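Local coordinates for transcriptional regulator, MarR family (Silicibacter pomeroyi DSS-3, PDB 3BJ6), which probably binds DNA as a dimeric winged helix-turn-helix transcription factor of the MarR family and so regulates gene expression, at the interface of chains A and B. Coordinates in Å, arbitrary orientation; residue numbers count along the deposited sequence, not the author numbering. Chains: chain A/B, Transcriptional regulator, MarR family.

Contact 1: the interface of chains A and B. Residues chain A 15, 18, 138, 141-142, 145-146; chain B 17, 20-21, 24-25.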
loop_
_atom_site.group_PDB
_atom_site.type_symbol
_atom_site.label_atom_id
_atom_site.label_comp_id
_atom_site.label_asym_id
_atom_site.label_seq_id
_atom_site.Cartn_x
_atom_site.Cartn_y
_atom_site.Cartn_z
ATOM N N VAL A 15 -7.146 -7.822 0.967
ATOM C CA VAL A 15 -5.701 -7.673 0.704
ATOM C C VAL A 15 -5.464 -6.894 -0.589
ATOM O O VAL A 15 -4.601 -5.998 -0.654
ATOM C CB VAL A 15 -4.965 -9.064 0.724
ATOM C CG1 VAL A 15 -3.498 -8.916 0.286
ATOM C CG2 VAL A 15 -5.015 -9.648 2.140
ATOM N N THR A 18 -5.337 -3.084 -0.622
ATOM C CA THR A 18 -4.173 -2.395 -0.024
ATOM C C THR A 18 -3.529 -1.375 -0.985
ATOM O O THR A 18 -3.165 -0.275 -0.561
ATOM C CB THR A 18 -3.079 -3.386 0.474
ATOM O OG1 THR A 18 -3.689 -4.447 1.237
ATOM C CG2 THR A 18 -2.054 -2.676 1.365
ATOM N N GLN A 138 -4.812 -6.050 10.552
ATOM C CA GLN A 138 -3.830 -5.274 9.794
ATOM C C GLN A 138 -2.394 -5.565 10.219
ATOM O O GLN A 138 -1.551 -5.872 9.372
ATOM C CB GLN A 138 -4.083 -3.756 9.903
ATOM C CG GLN A 138 -3.085 -2.886 9.059
ATOM C CD GLN A 138 -3.521 -2.659 7.617
ATOM O OE1 GLN A 138 -4.176 -3.514 7.017
ATOM N NE2 GLN A 138 -3.202 -1.459 7.059
ATOM N N LEU A 141 -1.465 -9.326 9.585
ATOM C CA LEU A 141 -1.148 -9.518 8.174
ATOM C C LEU A 141 0.217 -8.996 7.784
ATOM O O LEU A 141 0.920 -9.642 7.011
ATOM C CB LEU A 141 -2.180 -8.846 7.253
ATOM C CG LEU A 141 -3.509 -9.587 7.034
ATOM C CD1 LEU A 141 -4.427 -8.647 6.291
ATOM C CD2 LEU A 141 -3.331 -10.935 6.271
ATOM N N THR A 142 0.562 -7.798 8.260
ATOM C CA THR A 142 1.892 -7.218 7.973
ATOM C C THR A 142 3.008 -8.199 8.371
ATOM O O THR A 142 3.908 -8.467 7.594
ATOM C CB THR A 142 2.044 -5.870 8.656
ATOM O OG1 THR A 142 0.959 -5.028 8.222
ATOM C CG2 THR A 142 3.390 -5.203 8.264
ATOM N N PHE A 145 2.945 -11.639 6.132
ATOM C CA PHE A 145 3.586 -11.527 4.825
ATOM C C PHE A 145 5.097 -11.275 4.964
ATOM O O PHE A 145 5.890 -11.808 4.177
ATOM C CB PHE A 145 2.900 -10.424 4.010
ATOM C CG PHE A 145 1.511 -10.786 3.582
ATOM C CD1 PHE A 145 1.290 -11.924 2.814
ATOM C CD2 PHE A 145 0.433 -9.982 3.925
ATOM C CE1 PHE A 145 -0.032 -12.265 2.394
ATOM C CE2 PHE A 145 -0.852 -10.288 3.523
ATOM C CZ PHE A 145 -1.097 -11.423 2.747
ATOM N N ALA A 146 5.489 -10.495 5.981
ATOM C CA ALA A 146 6.924 -10.327 6.274
ATOM C C ALA A 146 7.597 -11.684 6.456
ATOM O O ALA A 146 8.681 -11.936 5.875
ATOM C CB ALA A 146 7.144 -9.435 7.493
ATOM N N ALA B 17 0.483 1.254 8.753
ATOM C CA ALA B 17 1.038 -0.072 8.365
ATOM C C ALA B 17 0.738 -0.414 6.898
ATOM O O ALA B 17 1.273 -1.372 6.384
ATOM C CB ALA B 17 0.500 -1.198 9.282
ATOM N N PRO B 20 4.192 -0.493 4.683
ATOM C CA PRO B 20 4.953 -1.763 4.827
ATOM C C PRO B 20 4.136 -3.029 4.491
ATOM O O PRO B 20 4.698 -3.963 3.926
ATOM C CB PRO B 20 5.413 -1.780 6.310
ATOM C CG PRO B 20 4.563 -0.714 7.001
ATOM C CD PRO B 20 4.121 0.270 5.946
ATOM N N LEU B 21 2.833 -3.044 4.770
ATOM C CA LEU B 21 1.982 -4.170 4.358
ATOM C C LEU B 21 2.067 -4.450 2.841
ATOM O O LEU B 21 2.245 -5.594 2.413
ATOM C CB LEU B 21 0.522 -3.930 4.752
ATOM C CG LEU B 21 -0.497 -5.030 4.346
ATOM C CD1 LEU B 21 -0.118 -6.438 4.821
ATOM C CD2 LEU B 21 -1.905 -4.682 4.840
ATOM N N ASN B 24 5.361 -5.937 1.916
ATOM C CA ASN B 24 5.408 -7.346 2.384
ATOM C C ASN B 24 4.538 -8.305 1.547
ATOM O O ASN B 24 4.935 -9.450 1.256
ATOM C CB ASN B 24 5.028 -7.451 3.865
ATOM C CG ASN B 24 6.033 -6.720 4.806
ATOM O OD1 ASN B 24 7.091 -6.243 4.392
ATOM N ND2 ASN B 24 5.649 -6.573 6.058
ATOM N N ILE B 25 3.350 -7.844 1.171
ATOM C CA ILE B 25 2.497 -8.620 0.277
ATOM C C ILE B 25 3.284 -8.913 -1.001
ATOM O O ILE B 25 3.375 -10.050 -1.416
ATOM C CB ILE B 25 1.202 -7.866 -0.076
ATOM C CG1 ILE B 25 0.284 -7.749 1.147
ATOM C CG2 ILE B 25 0.438 -8.574 -1.226
ATOM C CD1 ILE B 25 -0.829 -6.711 0.974
#
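B:Leu21 has CG anti to its backbone N (chi1 179°), whereas B:Ile25, one helical turn on, has CG1 anti to the carbonyl carbon (chi1 -69°); both side chains of helix 18-35 thereby reach helix 128-151 of chain A. The two methyls of B:Leu21 part company. CD1 meets the ring carbon CD2 of A:Phe145 at 3.7 Å, while CD2 touches the amide oxygen OE1 of A:Gln138 at 3.4 Å, an apolar group against a polar one. B:Ile25 lies alongside A:Phe145, pointing the same way, and sets CG1 over one ring face, 3.9 Å from the centroid and displaced toward the rim. Its tip, CD1, continues to CG1 of A:Val15 (3.5 Å). A:Thr18 faces that tip too, its hydroxyl OG1 held by a hydrogen bond to the carbonyl O of A:Val15 at 2.6 Å. A polar link across comes from B:Asn24, whose amide ND2 donates to the backbone O of A:Thr142 at 3.0 Å; the bond is bent (144° at H) and comes from above the carbonyl plane. A:Thr142 OG1 bonds back to A:Gln138 O (2.9 Å). With its two-fold twin, this patch packs the helices of the MarR dimerisation region together.

Contact 2: the interface of chains A and B. Residues chain A 4, 8, 11-12, 137, 140-141, 144-145; chain B 118-120, 122-123, 131, 134.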
loop_
_atom_site.group_PDB
_atom_site.type_symbol
_atom_site.label_atom_id
_atom_site.label_comp_id
_atom_site.label_asym_id
_atom_site.label_seq_id
_atom_site.Cartn_x
_atom_site.Cartn_y
_atom_site.Cartn_z
HETATM N N MSE A 4 -13.163 -23.074 3.628
HETATM C CA MSE A 4 -12.549 -21.775 3.910
HETATM C C MSE A 4 -12.614 -20.825 2.719
HETATM O O MSE A 4 -12.288 -19.658 2.851
HETATM C CB MSE A 4 -11.098 -21.955 4.363
HETATM C CG MSE A 4 -10.994 -22.536 5.749
HETATM SE SE MSE A 4 -11.752 -21.316 7.060
HETATM C CE MSE A 4 -10.498 -19.802 6.854
ATOM N N THR A 8 -11.480 -16.923 2.558
ATOM C CA THR A 8 -10.212 -16.513 1.929
ATOM C C THR A 8 -10.454 -15.636 0.688
ATOM O O THR A 8 -9.646 -14.764 0.379
ATOM C CB THR A 8 -9.268 -17.717 1.594
ATOM O OG1 THR A 8 -9.936 -18.605 0.702
ATOM C CG2 THR A 8 -8.916 -18.472 2.831
ATOM N N LEU A 11 -11.019 -12.282 2.312
ATOM C CA LEU A 11 -9.759 -11.737 2.812
ATOM C C LEU A 11 -8.885 -11.313 1.633
ATOM O O LEU A 11 -8.255 -10.245 1.672
ATOM C CB LEU A 11 -9.022 -12.759 3.698
ATOM C CG LEU A 11 -7.668 -12.280 4.288
ATOM C CD1 LEU A 11 -7.889 -11.002 5.114
ATOM C CD2 LEU A 11 -7.048 -13.358 5.145
ATOM N N TYR A 12 -8.839 -12.145 0.590
ATOM C CA TYR A 12 -8.107 -11.763 -0.610
ATOM C C TYR A 12 -8.570 -10.414 -1.201
ATOM O O TYR A 12 -7.748 -9.553 -1.570
ATOM C CB TYR A 12 -8.156 -12.876 -1.660
ATOM C CG TYR A 12 -7.352 -12.576 -2.920
ATOM C CD1 TYR A 12 -5.951 -12.507 -2.885
ATOM C CD2 TYR A 12 -7.995 -12.402 -4.149
ATOM C CE1 TYR A 12 -5.203 -12.234 -4.067
ATOM C CE2 TYR A 12 -7.270 -12.131 -5.326
ATOM C CZ TYR A 12 -5.866 -12.057 -5.281
ATOM O OH TYR A 12 -5.136 -11.787 -6.427
ATOM N N VAL A 137 -5.881 -7.329 12.856
ATOM C CA VAL A 137 -5.689 -8.093 11.612
ATOM C C VAL A 137 -4.697 -7.375 10.683
ATOM O O VAL A 137 -3.816 -8.020 10.117
ATOM C CB VAL A 137 -7.047 -8.406 10.920
ATOM C CG1 VAL A 137 -6.833 -9.141 9.567
ATOM C CG2 VAL A 137 -7.928 -9.247 11.860
ATOM N N ALA A 140 -1.274 -8.070 12.132
ATOM C CA ALA A 140 -1.012 -9.503 11.985
ATOM C C ALA A 140 -0.714 -9.879 10.542
ATOM O O ALA A 140 0.207 -10.635 10.290
ATOM C CB ALA A 140 -2.190 -10.343 12.536
ATOM N N LEU A 141 -1.465 -9.326 9.585
ATOM C CA LEU A 141 -1.148 -9.518 8.174
ATOM C C LEU A 141 0.217 -8.996 7.784
ATOM O O LEU A 141 0.920 -9.642 7.011
ATOM C CB LEU A 141 -2.180 -8.846 7.253
ATOM C CG LEU A 141 -3.509 -9.587 7.034
ATOM C CD1 LEU A 141 -4.427 -8.647 6.291
ATOM C CD2 LEU A 141 -3.331 -10.935 6.271
ATOM N N PHE A 144 2.598 -11.512 8.968
ATOM C CA PHE A 144 2.410 -12.755 8.251
ATOM C C PHE A 144 3.136 -12.729 6.887
ATOM O O PHE A 144 3.856 -13.655 6.532
ATOM C CB PHE A 144 0.900 -13.031 8.094
ATOM C CG PHE A 144 0.607 -14.257 7.304
ATOM C CD1 PHE A 144 0.750 -15.531 7.876
ATOM C CD2 PHE A 144 0.219 -14.160 5.981
ATOM C CE1 PHE A 144 0.480 -16.676 7.110
ATOM C CE2 PHE A 144 -0.049 -15.296 5.239
ATOM C CZ PHE A 144 0.090 -16.535 5.794
ATOM N N PHE A 145 2.945 -11.639 6.132
ATOM C CA PHE A 145 3.586 -11.527 4.825
ATOM C C PHE A 145 5.097 -11.275 4.964
ATOM O O PHE A 145 5.890 -11.808 4.177
ATOM C CB PHE A 145 2.900 -10.424 4.010
ATOM C CG PHE A 145 1.511 -10.786 3.582
ATOM C CD1 PHE A 145 1.290 -11.924 2.814
ATOM C CD2 PHE A 145 0.433 -9.982 3.925
ATOM C CE1 PHE A 145 -0.032 -12.265 2.394
ATOM C CE2 PHE A 145 -0.852 -10.288 3.523
ATOM C CZ PHE A 145 -1.097 -11.423 2.747
ATOM N N LYS B 118 -2.279 -20.346 1.867
ATOM C CA LYS B 118 -1.615 -19.511 2.870
ATOM C C LYS B 118 -2.568 -18.523 3.576
ATOM O O LYS B 118 -2.456 -18.306 4.787
ATOM C CB LYS B 118 -0.425 -18.770 2.236
ATOM C CG LYS B 118 0.713 -19.749 1.867
ATOM C CD LYS B 118 1.780 -19.094 0.983
ATOM C CE LYS B 118 3.112 -19.878 1.102
ATOM N NZ LYS B 118 2.957 -21.362 0.918
ATOM N N LEU B 119 -3.499 -17.924 2.839
ATOM C CA LEU B 119 -4.513 -17.068 3.484
ATOM C C LEU B 119 -5.387 -17.862 4.455
ATOM O O LEU B 119 -5.770 -17.342 5.514
ATOM C CB LEU B 119 -5.393 -16.360 2.457
ATOM C CG LEU B 119 -4.768 -15.145 1.769
ATOM C CD1 LEU B 119 -5.904 -14.424 1.020
ATOM C CD2 LEU B 119 -4.084 -14.209 2.802
ATOM N N ALA B 120 -5.693 -19.116 4.104
ATOM C CA ALA B 120 -6.421 -20.013 5.021
ATOM C C ALA B 120 -5.657 -20.267 6.314
ATOM O O ALA B 120 -6.252 -20.252 7.390
ATOM C CB ALA B 120 -6.757 -21.353 4.327
ATOM N N PHE B 122 -3.382 -18.262 7.646
ATOM C CA PHE B 122 -3.439 -17.026 8.391
ATOM C C PHE B 122 -4.798 -16.915 9.095
ATOM O O PHE B 122 -4.869 -16.592 10.287
ATOM C CB PHE B 122 -3.216 -15.808 7.480
ATOM C CG PHE B 122 -3.502 -14.498 8.185
ATOM C CD1 PHE B 122 -2.522 -13.904 8.986
ATOM C CD2 PHE B 122 -4.757 -13.900 8.110
ATOM C CE1 PHE B 122 -2.766 -12.716 9.690
ATOM C CE2 PHE B 122 -5.037 -12.696 8.843
ATOM C CZ PHE B 122 -4.025 -12.116 9.621
ATOM N N SER B 123 -5.871 -17.179 8.356
ATOM C CA SER B 123 -7.242 -16.978 8.859
ATOM C C SER B 123 -7.588 -17.858 10.073
ATOM O O SER B 123 -8.447 -17.483 10.903
ATOM C CB SER B 123 -8.264 -17.241 7.744
ATOM O OG SER B 123 -8.108 -16.316 6.690
ATOM N N LEU B 131 -12.203 -11.267 10.955
ATOM C CA LEU B 131 -11.829 -11.093 9.541
ATOM C C LEU B 131 -12.858 -10.297 8.744
ATOM O O LEU B 131 -12.494 -9.524 7.847
ATOM C CB LEU B 131 -11.520 -12.428 8.864
ATOM C CG LEU B 131 -10.428 -13.209 9.588
ATOM C CD1 LEU B 131 -10.383 -14.639 9.044
ATOM C CD2 LEU B 131 -9.065 -12.481 9.440
ATOM N N TYR B 134 -12.265 -6.739 9.568
ATOM C CA TYR B 134 -11.140 -6.279 8.779
ATOM C C TYR B 134 -11.566 -5.906 7.335
ATOM O O TYR B 134 -11.271 -4.816 6.840
ATOM C CB TYR B 134 -10.001 -7.320 8.756
ATOM C CG TYR B 134 -8.844 -6.858 7.913
ATOM C CD1 TYR B 134 -7.948 -5.884 8.396
ATOM C CD2 TYR B 134 -8.626 -7.385 6.617
ATOM C CE1 TYR B 134 -6.887 -5.432 7.610
ATOM C CE2 TYR B 134 -7.541 -6.914 5.825
ATOM C CZ TYR B 134 -6.703 -5.933 6.320
ATOM O OH TYR B 134 -5.613 -5.470 5.581
#
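The helical dimerisation region of the MarR fold supplies this contact: helix 102-123 of chain B, with B:Leu131 and B:Tyr134 of helix 128-151, packs against helices 5-16 and 128-151 of chain A. No polar atom pair in this patch is close enough to hydrogen bond across the chains, which points to apolar packing. B:Phe122, with CG anti to its backbone N (chi1 170°), has 98 Å² of its surface hidden by chain A, the largest value in the patch. A:Leu141 crosses it at about a right angle and places CD2 over the middle of one ring face, 3.6 Å from the centroid. A:Phe144 meets it obliquely, the ring planes 60° apart in an edge-to-face pair, and B:Phe122 CB stands centrally over the A:Phe144 face at 3.7 Å from the centroid. B:Tyr134 receives A:Val137 CG1 over its face, displaced toward the rim and 3.5 Å from CG of B:Tyr134. The other methyl of A:Leu141, CD1, reaches the phenol oxygen OH of B:Tyr134 at 3.5 Å. A:Leu11 sends CD2 toward B:Phe122 and B:Leu119. B:Ser123 turns its hydroxyl back into its own helix, OG donating to B:Leu119 O at 2.8 Å, while its CB meets the selenomethionine methyl CE of A:Met4 at 3.5 Å.

Contact 3: the interface of chains A and B. Residues chain A 131-132, 135, 139; chain B 10, 13-14, 17.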
loop_
_atom_site.group_PDB
_atom_site.type_symbol
_atom_site.label_atom_id
_atom_site.label_comp_id
_atom_site.label_asym_id
_atom_site.label_seq_id
_atom_site.Cartn_x
_atom_site.Cartn_y
_atom_site.Cartn_z
ATOM N N LEU A 131 -13.152 -1.634 14.852
ATOM C CA LEU A 131 -11.885 -0.948 14.580
ATOM C C LEU A 131 -10.690 -1.635 15.205
ATOM O O LEU A 131 -9.606 -1.645 14.626
ATOM C CB LEU A 131 -11.935 0.528 14.981
ATOM C CG LEU A 131 -13.015 1.321 14.233
ATOM C CD1 LEU A 131 -13.209 2.676 14.874
ATOM C CD2 LEU A 131 -12.657 1.468 12.731
ATOM N N THR A 132 -10.885 -2.186 16.402
ATOM C CA THR A 132 -9.825 -2.932 17.047
ATOM C C THR A 132 -9.477 -4.200 16.245
ATOM O O THR A 132 -8.298 -4.551 16.111
ATOM C CB THR A 132 -10.215 -3.247 18.509
ATOM O OG1 THR A 132 -10.224 -1.996 19.222
ATOM C CG2 THR A 132 -9.208 -4.168 19.151
ATOM N N HIS A 135 -7.395 -3.150 13.306
ATOM C CA HIS A 135 -6.007 -2.911 13.702
ATOM C C HIS A 135 -5.244 -4.234 13.930
ATOM O O HIS A 135 -4.120 -4.426 13.415
ATOM C CB HIS A 135 -5.977 -2.041 14.960
ATOM C CG HIS A 135 -4.605 -1.822 15.522
ATOM N ND1 HIS A 135 -4.062 -2.643 16.490
ATOM C CD2 HIS A 135 -3.692 -0.845 15.301
ATOM C CE1 HIS A 135 -2.863 -2.192 16.828
ATOM N NE2 HIS A 135 -2.618 -1.094 16.130
ATOM N N LEU A 139 -2.113 -5.456 11.515
ATOM C CA LEU A 139 -0.761 -5.685 11.988
ATOM C C LEU A 139 -0.337 -7.152 11.867
ATOM O O LEU A 139 0.843 -7.444 11.580
ATOM C CB LEU A 139 -0.572 -5.164 13.418
ATOM C CG LEU A 139 -0.696 -3.655 13.748
ATOM C CD1 LEU A 139 0.038 -3.263 15.096
ATOM C CD2 LEU A 139 -0.304 -2.748 12.646
ATOM N N GLN B 10 -4.857 4.499 17.570
ATOM C CA GLN B 10 -4.800 3.107 17.158
ATOM C C GLN B 10 -5.074 2.959 15.648
ATOM O O GLN B 10 -4.341 2.261 14.944
ATOM C CB GLN B 10 -5.805 2.294 17.965
ATOM C CG GLN B 10 -5.724 0.762 17.703
ATOM C CD GLN B 10 -6.710 -0.023 18.583
ATOM O OE1 GLN B 10 -6.322 -0.610 19.571
ATOM N NE2 GLN B 10 -7.968 -0.016 18.212
ATOM N N GLN B 13 -2.202 4.161 13.589
ATOM C CA GLN B 13 -1.147 3.143 13.548
ATOM C C GLN B 13 -1.442 2.054 12.503
ATOM O O GLN B 13 -0.554 1.634 11.765
ATOM C CB GLN B 13 -0.950 2.518 14.933
ATOM C CG GLN B 13 0.281 1.651 15.046
ATOM C CD GLN B 13 0.421 1.070 16.444
ATOM O OE1 GLN B 13 -0.373 0.213 16.852
ATOM N NE2 GLN B 13 1.434 1.533 17.181
ATOM N N ALA B 14 -2.691 1.601 12.433
ATOM C CA ALA B 14 -3.103 0.636 11.397
ATOM C C ALA B 14 -2.943 1.228 9.991
ATOM O O ALA B 14 -2.414 0.584 9.082
ATOM C CB ALA B 14 -4.553 0.208 11.626
ATOM N N ALA B 17 0.483 1.254 8.753
ATOM C CA ALA B 17 1.038 -0.072 8.365
ATOM C C ALA B 17 0.738 -0.414 6.898
ATOM O O ALA B 17 1.273 -1.372 6.384
ATOM C CB ALA B 17 0.500 -1.198 9.282
#
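The backbone is helical on both sides, where helix 128-151 of chain A packs against helix 5-16 of chain B in the dimerisation region of the MarR family. A:His135 holds its imidazole out with CG anti to the backbone N (chi1 175°). The ring lies between two aliphatic groups: B:Gln10 CG covers one face at 3.7 Å from the centroid, and CG of A:Leu139 covers the opposite face, both displaced toward the rim. At the ring edge NE2 donates to the side-chain carbonyl OE1 of B:Gln13, 2.7 Å away. The bond is nearly straight, 160° at H; OE1 lies in the imidazole plane, and the donor approaches in the carbonyl plane, on a lone pair. Ring and amide planes are nearly coplanar, so the two covering groups and the bond together would limit rotation of the imidazole; the donation would imply a protonated NE2, although hydrogens are not seen. B:Gln13 and B:Gln10 both run extended beyond CG. B:Gln10 thus passes across the imidazole and brings its amide NE2 to the hydroxyl OG1 of A:Thr132 at 3.2 Å, with OG1 in the amide plane and 158° at H. Further along helix 128-151, A:Leu139 CD2 packs on B:Ala17 CB at 3.8 Å.

Helix 128-151 of chain A runs through all three contacts. Contact 1 lies about 10 Å from contact 2 and about 12 Å from contact 3, measured between the centres of their C-alpha atoms, whereas contacts 2 and 3 are about 15 Å apart. A:Leu141 and A:Phe145 serve both contact 1 and contact 2, and B:Ala17 joins contact 1 to contact 3, so contact 1 bridges the other two. Two-fold symmetry repeats each contact with the chains exchanged, which suggests a single extended interface, consistent with the dimer typical of MarR regulators.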